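Local coordinates for protein amicyanin (Paracoccus versutus, PDB 1ID2) that carries electrons as a type 1 blue copper protein of the plastocyanin/azurin family, holding one copper ion in a beta-barrel fold, at residues 5-10 and 80-85; 22-27 and 42-47. All blocks are in the same frame, centred on the assembly; numbering follows the deposited sequence.

In the fold
Both contacts belong to one mixed sheet, in which strands 77-83 and 43-48 are neighbours, so interaction 1 and interaction 2 are joined through its middle: Thr82 OG1 meets Thr43 OG1 at 2.6 Å, probably in a hydrogen bond, and the methyl of Ala80 packs on the ring of Tyr45. Interaction 1 lies toward the surface, where outermost strand 4-13 meets 77-83 antiparallel in a short pairing with threonine, asparagine and water chemistry. Interaction 2 pairs 22-27 with 42-47 in parallel, buries more surface and sends Val24, Val44, Ile26 and Trp46 into the core, with Val23 and Val47 on the outer face. Along the chain, interaction 2 is nested inside the loop that interaction 1 closes.

Interaction 1 of 2, residues 5-10 and 80-85; sequences TVTSEK and AITFNE
Two backbone hydrogen bonds make Thr5 and Thr82 an antiparallel hydrogen-bonded pair: Thr5 N donates a hydrogen bond to Thr82 O at 2.7 Å, and Thr82 N donates one to Thr5 O at 2.9 Å. Both acceptors are met in the carbonyl plane. Beyond Thr5 the strands part, and water takes over: one molecule donates to Ser8 O at 2.5 Å and accepts from Ala80 N, bridging the gap.

Side-chain polarity enters at Asn84, whose ND2 donates to Thr5 OG1 at 2.9 Å. The bond is nearly straight, 169° at the hydrogen, and the hydroxyl oxygen lies almost in the amide plane. With chi1 of -59°, Thr5 holds OG1 beside its own N and anti to its carbonyl carbon, and the two side chains cross at about a right angle. Thr82 turns its hydroxyl elsewhere, to Thr43 OG1 on strand 43-48.

Apolar contact is slight. Thr5 and Thr82 touch CB to CB, Thr7 CG2 lies 4.1 Å from Ala80 CB, and Val6 CG2 comes within 4.4 Å of Ile81 CG1. Inward, Ile81 packs on Trp46 and Phe58.

Segment 5-10, on an edge strand of the mixed sheet in this cupredoxin barrel, is therefore held to strand 77-83 mainly by polar bonds at Thr5, and Thr5 OG1, as acceptor, helps fix the rotation of the Asn84 amide.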
# COMPACT_ATOMS: atom_id res chain seq x y z
N THR A 5 2.70 10.53 -0.35
CA THR A 5 2.67 10.99 -1.73
C THR A 5 2.34 9.81 -2.63
O THR A 5 2.95 8.72 -2.54
CB THR A 5 4.05 11.60 -2.17
OG1 THR A 5 4.38 12.70 -1.31
CG2 THR A 5 4.00 12.11 -3.60
N VAL A 6 1.32 10.00 -3.46
CA VAL A 6 0.94 8.99 -4.41
C VAL A 6 1.31 9.39 -5.83
O VAL A 6 0.71 10.31 -6.41
CB VAL A 6 -0.54 8.63 -4.28
CG1 VAL A 6 -0.91 7.53 -5.25
CG2 VAL A 6 -0.80 8.18 -2.84
N THR A 7 2.59 9.12 -6.06
CA THR A 7 3.07 8.48 -7.27
C THR A 7 2.03 8.43 -8.40
O THR A 7 1.80 9.43 -9.11
CB THR A 7 3.54 7.05 -6.88
OG1 THR A 7 4.00 7.08 -5.51
CG2 THR A 7 4.67 6.55 -7.81
N SER A 8 1.34 7.31 -8.52
CA SER A 8 0.41 7.10 -9.61
C SER A 8 -0.92 6.73 -8.99
O SER A 8 -0.98 5.90 -8.08
CB SER A 8 0.92 5.98 -10.53
OG SER A 8 0.04 5.72 -11.60
N GLU A 9 -1.93 7.53 -9.31
CA GLU A 9 -3.31 7.17 -9.02
C GLU A 9 -3.56 5.75 -9.52
O GLU A 9 -4.12 4.92 -8.80
CB GLU A 9 -4.26 8.15 -9.71
CG GLU A 9 -5.67 8.18 -9.12
CD GLU A 9 -6.64 8.97 -9.97
OE1 GLU A 9 -7.12 10.03 -9.51
OE2 GLU A 9 -6.94 8.53 -11.11
N LYS A 10 -3.05 5.45 -10.71
CA LYS A 10 -3.29 4.18 -11.41
C LYS A 10 -2.33 3.09 -10.88
O LYS A 10 -1.15 3.37 -10.63
CB LYS A 10 -3.08 4.40 -12.91
CG LYS A 10 -3.37 3.21 -13.81
CD LYS A 10 -3.12 3.60 -15.26
CE LYS A 10 -2.97 2.39 -16.17
NZ LYS A 10 -2.50 2.80 -17.52
N ALA A 80 2.06 1.99 -5.47
CA ALA A 80 3.13 2.64 -4.70
C ALA A 80 2.60 3.80 -3.89
O ALA A 80 1.79 4.60 -4.37
CB ALA A 80 4.22 3.13 -5.63
N ILE A 81 3.10 3.90 -2.67
CA ILE A 81 2.83 5.02 -1.80
C ILE A 81 4.16 5.40 -1.18
O ILE A 81 4.88 4.53 -0.64
CB ILE A 81 1.81 4.67 -0.66
CG1 ILE A 81 0.47 4.24 -1.25
CG2 ILE A 81 1.57 5.89 0.21
CD1 ILE A 81 -0.59 3.92 -0.22
N THR A 82 4.48 6.69 -1.25
CA THR A 82 5.65 7.24 -0.59
C THR A 82 5.24 7.85 0.76
O THR A 82 4.35 8.69 0.82
CB THR A 82 6.28 8.30 -1.47
OG1 THR A 82 6.67 7.69 -2.71
CG2 THR A 82 7.50 8.93 -0.80
N PHE A 83 5.93 7.43 1.82
CA PHE A 83 5.58 7.83 3.18
C PHE A 83 6.57 8.88 3.64
O PHE A 83 7.74 8.60 3.83
CB PHE A 83 5.63 6.64 4.14
CG PHE A 83 4.46 5.72 4.01
CD1 PHE A 83 4.46 4.69 3.08
CD2 PHE A 83 3.32 5.92 4.77
CE1 PHE A 83 3.34 3.89 2.92
CE2 PHE A 83 2.19 5.12 4.61
CZ PHE A 83 2.20 4.11 3.69
N ASN A 84 6.08 10.10 3.82
CA ASN A 84 6.95 11.23 4.07
C ASN A 84 7.19 11.45 5.53
O ASN A 84 8.25 11.93 5.91
CB ASN A 84 6.36 12.49 3.45
CG ASN A 84 6.15 12.35 1.98
OD1 ASN A 84 7.06 11.95 1.24
ND2 ASN A 84 4.95 12.64 1.53
N GLU A 85 6.23 11.08 6.36
CA GLU A 85 6.34 11.33 7.79
C GLU A 85 6.49 10.06 8.63
O GLU A 85 5.77 9.09 8.42
CB GLU A 85 5.14 12.13 8.27
CG GLU A 85 5.21 13.62 8.01
CD GLU A 85 4.24 14.38 8.88
OE1 GLU A 85 4.39 14.34 10.13
OE2 GLU A 85 3.29 14.97 8.33
O HOH W 1 0.69 4.25 -7.29

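Interaction 2 of 2, residues 22-27 and 42-47; sequences VVVGIE and ETVYWV
Strands 22-27 and 43-47 run side by side in the same direction, and four backbone hydrogen bonds alternate between them. Val22 O accepts a hydrogen bond from Tyr45 N at 3.0 Å, almost in line at 175°. Val24 is satisfied at both ends: its N donates to Tyr45 O at 2.7 Å, and its O accepts from Val47 N. The fourth bond, Ile26 N on Val47 O at 2.9 Å, is more bent at 139°. Val24 O and Tyr45 O each also receive a weaker CA-H contact, from Trp46 CA and Val23 CA respectively. Of the side chains, Trp46 NE1 is hydrogen-bonded elsewhere, and Thr43 OG1 to Thr82 OG1.

This parallel pairing is characteristic of the cupredoxin fold, a Greek-key barrel of two facing sheets; strand 43-48 is bonded on its other edge to Ile81 and Tyr79 of 77-83.

On the core face, Trp46 holds CG anti to its carbonyl carbon (chi1 -77°), which sets the indole alongside Val24, with Val24 CB 3.5 Å from Trp46 CD1, while Val44 CG1 sits 4.0 Å above one indole face, near the rim. An alanine in place of Trp46 would remove the indole and its edge-to-face meeting with Tyr91, and would probably loosen the packing around Val24, Val44 and Ile26. Ile26 also touches His54, a copper ligand. On the opposite face, Val23 CG1 presses tightly on Val47 CG2 at 3.5 Å.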
# COMPACT_ATOMS: atom_id res chain seq x y z
N VAL A 22 10.98 -2.06 -1.62
CA VAL A 22 10.30 -2.88 -0.61
C VAL A 22 8.92 -3.19 -1.12
O VAL A 22 8.23 -2.29 -1.61
CB VAL A 22 10.18 -2.20 0.76
CG1 VAL A 22 11.54 -2.11 1.38
CG2 VAL A 22 9.56 -0.84 0.62
N VAL A 23 8.63 -4.48 -1.26
CA VAL A 23 7.42 -4.93 -1.92
C VAL A 23 6.60 -5.75 -0.93
O VAL A 23 7.14 -6.59 -0.21
CB VAL A 23 7.74 -5.78 -3.20
CG1 VAL A 23 6.45 -6.23 -3.89
CG2 VAL A 23 8.55 -4.96 -4.18
N VAL A 24 5.33 -5.39 -0.77
CA VAL A 24 4.44 -6.20 0.02
C VAL A 24 3.58 -6.96 -0.96
O VAL A 24 2.88 -6.37 -1.78
CB VAL A 24 3.56 -5.34 0.96
CG1 VAL A 24 2.49 -6.23 1.63
CG2 VAL A 24 4.43 -4.68 2.03
N GLY A 25 3.73 -8.29 -0.94
CA GLY A 25 2.94 -9.14 -1.81
C GLY A 25 1.57 -9.44 -1.26
O GLY A 25 1.35 -9.36 -0.04
N ILE A 26 0.64 -9.70 -2.16
CA ILE A 26 -0.71 -10.04 -1.77
C ILE A 26 -1.11 -11.39 -2.36
O ILE A 26 -1.23 -11.53 -3.58
CB ILE A 26 -1.72 -8.95 -2.23
CG1 ILE A 26 -1.21 -7.54 -1.86
CG2 ILE A 26 -3.07 -9.20 -1.57
CD1 ILE A 26 -1.92 -6.39 -2.57
N GLU A 27 -1.33 -12.38 -1.49
CA GLU A 27 -1.73 -13.71 -1.93
C GLU A 27 -2.69 -14.27 -0.93
O GLU A 27 -2.52 -14.09 0.27
CB GLU A 27 -0.54 -14.67 -2.02
CG GLU A 27 0.01 -14.93 -3.39
CD GLU A 27 -0.96 -15.61 -4.33
OE1 GLU A 27 -1.12 -16.84 -4.26
OE2 GLU A 27 -1.46 -14.93 -5.23
N GLU A 42 10.88 6.92 1.93
CA GLU A 42 10.82 5.67 1.15
C GLU A 42 9.42 5.34 0.61
O GLU A 42 8.40 5.81 1.13
CB GLU A 42 11.33 4.48 1.96
CG GLU A 42 12.84 4.45 2.17
CD GLU A 42 13.32 3.14 2.79
OE1 GLU A 42 13.68 3.13 3.99
OE2 GLU A 42 13.34 2.13 2.07
N THR A 43 9.40 4.58 -0.48
CA THR A 43 8.16 4.15 -1.14
C THR A 43 7.96 2.66 -0.87
O THR A 43 8.94 1.93 -0.73
CB THR A 43 8.24 4.44 -2.69
OG1 THR A 43 8.49 5.83 -2.91
CG2 THR A 43 6.93 4.04 -3.39
N VAL A 44 6.72 2.26 -0.60
CA VAL A 44 6.38 0.84 -0.47
C VAL A 44 5.55 0.49 -1.68
O VAL A 44 4.69 1.25 -2.05
CB VAL A 44 5.50 0.54 0.78
CG1 VAL A 44 5.32 -0.94 0.93
CG2 VAL A 44 6.13 1.12 2.02
N TYR A 45 5.81 -0.66 -2.29
CA TYR A 45 4.96 -1.17 -3.35
C TYR A 45 4.20 -2.38 -2.85
O TYR A 45 4.70 -3.13 -2.02
CB TYR A 45 5.79 -1.57 -4.57
CG TYR A 45 6.42 -0.40 -5.31
CD1 TYR A 45 7.53 0.27 -4.79
CD2 TYR A 45 5.95 -0.02 -6.56
CE1 TYR A 45 8.13 1.29 -5.50
CE2 TYR A 45 6.58 0.98 -7.28
CZ TYR A 45 7.66 1.63 -6.75
OH TYR A 45 8.26 2.63 -7.48
N TRP A 46 2.95 -2.48 -3.28
CA TRP A 46 2.13 -3.66 -3.05
C TRP A 46 1.96 -4.29 -4.41
O TRP A 46 1.89 -3.57 -5.39
CB TRP A 46 0.76 -3.28 -2.50
CG TRP A 46 0.78 -2.91 -1.06
CD1 TRP A 46 0.55 -3.73 -0.00
CD2 TRP A 46 1.09 -1.61 -0.52
NE1 TRP A 46 0.73 -3.03 1.16
CE2 TRP A 46 1.06 -1.74 0.88
CE3 TRP A 46 1.39 -0.37 -1.09
CZ2 TRP A 46 1.32 -0.65 1.72
CZ3 TRP A 46 1.64 0.71 -0.25
CH2 TRP A 46 1.61 0.56 1.14
N VAL A 47 2.04 -5.61 -4.48
CA VAL A 47 1.85 -6.33 -5.74
C VAL A 47 0.84 -7.46 -5.51
O VAL A 47 1.01 -8.32 -4.65
CB VAL A 47 3.18 -6.96 -6.27
CG1 VAL A 47 2.92 -7.73 -7.56
CG2 VAL A 47 4.22 -5.87 -6.51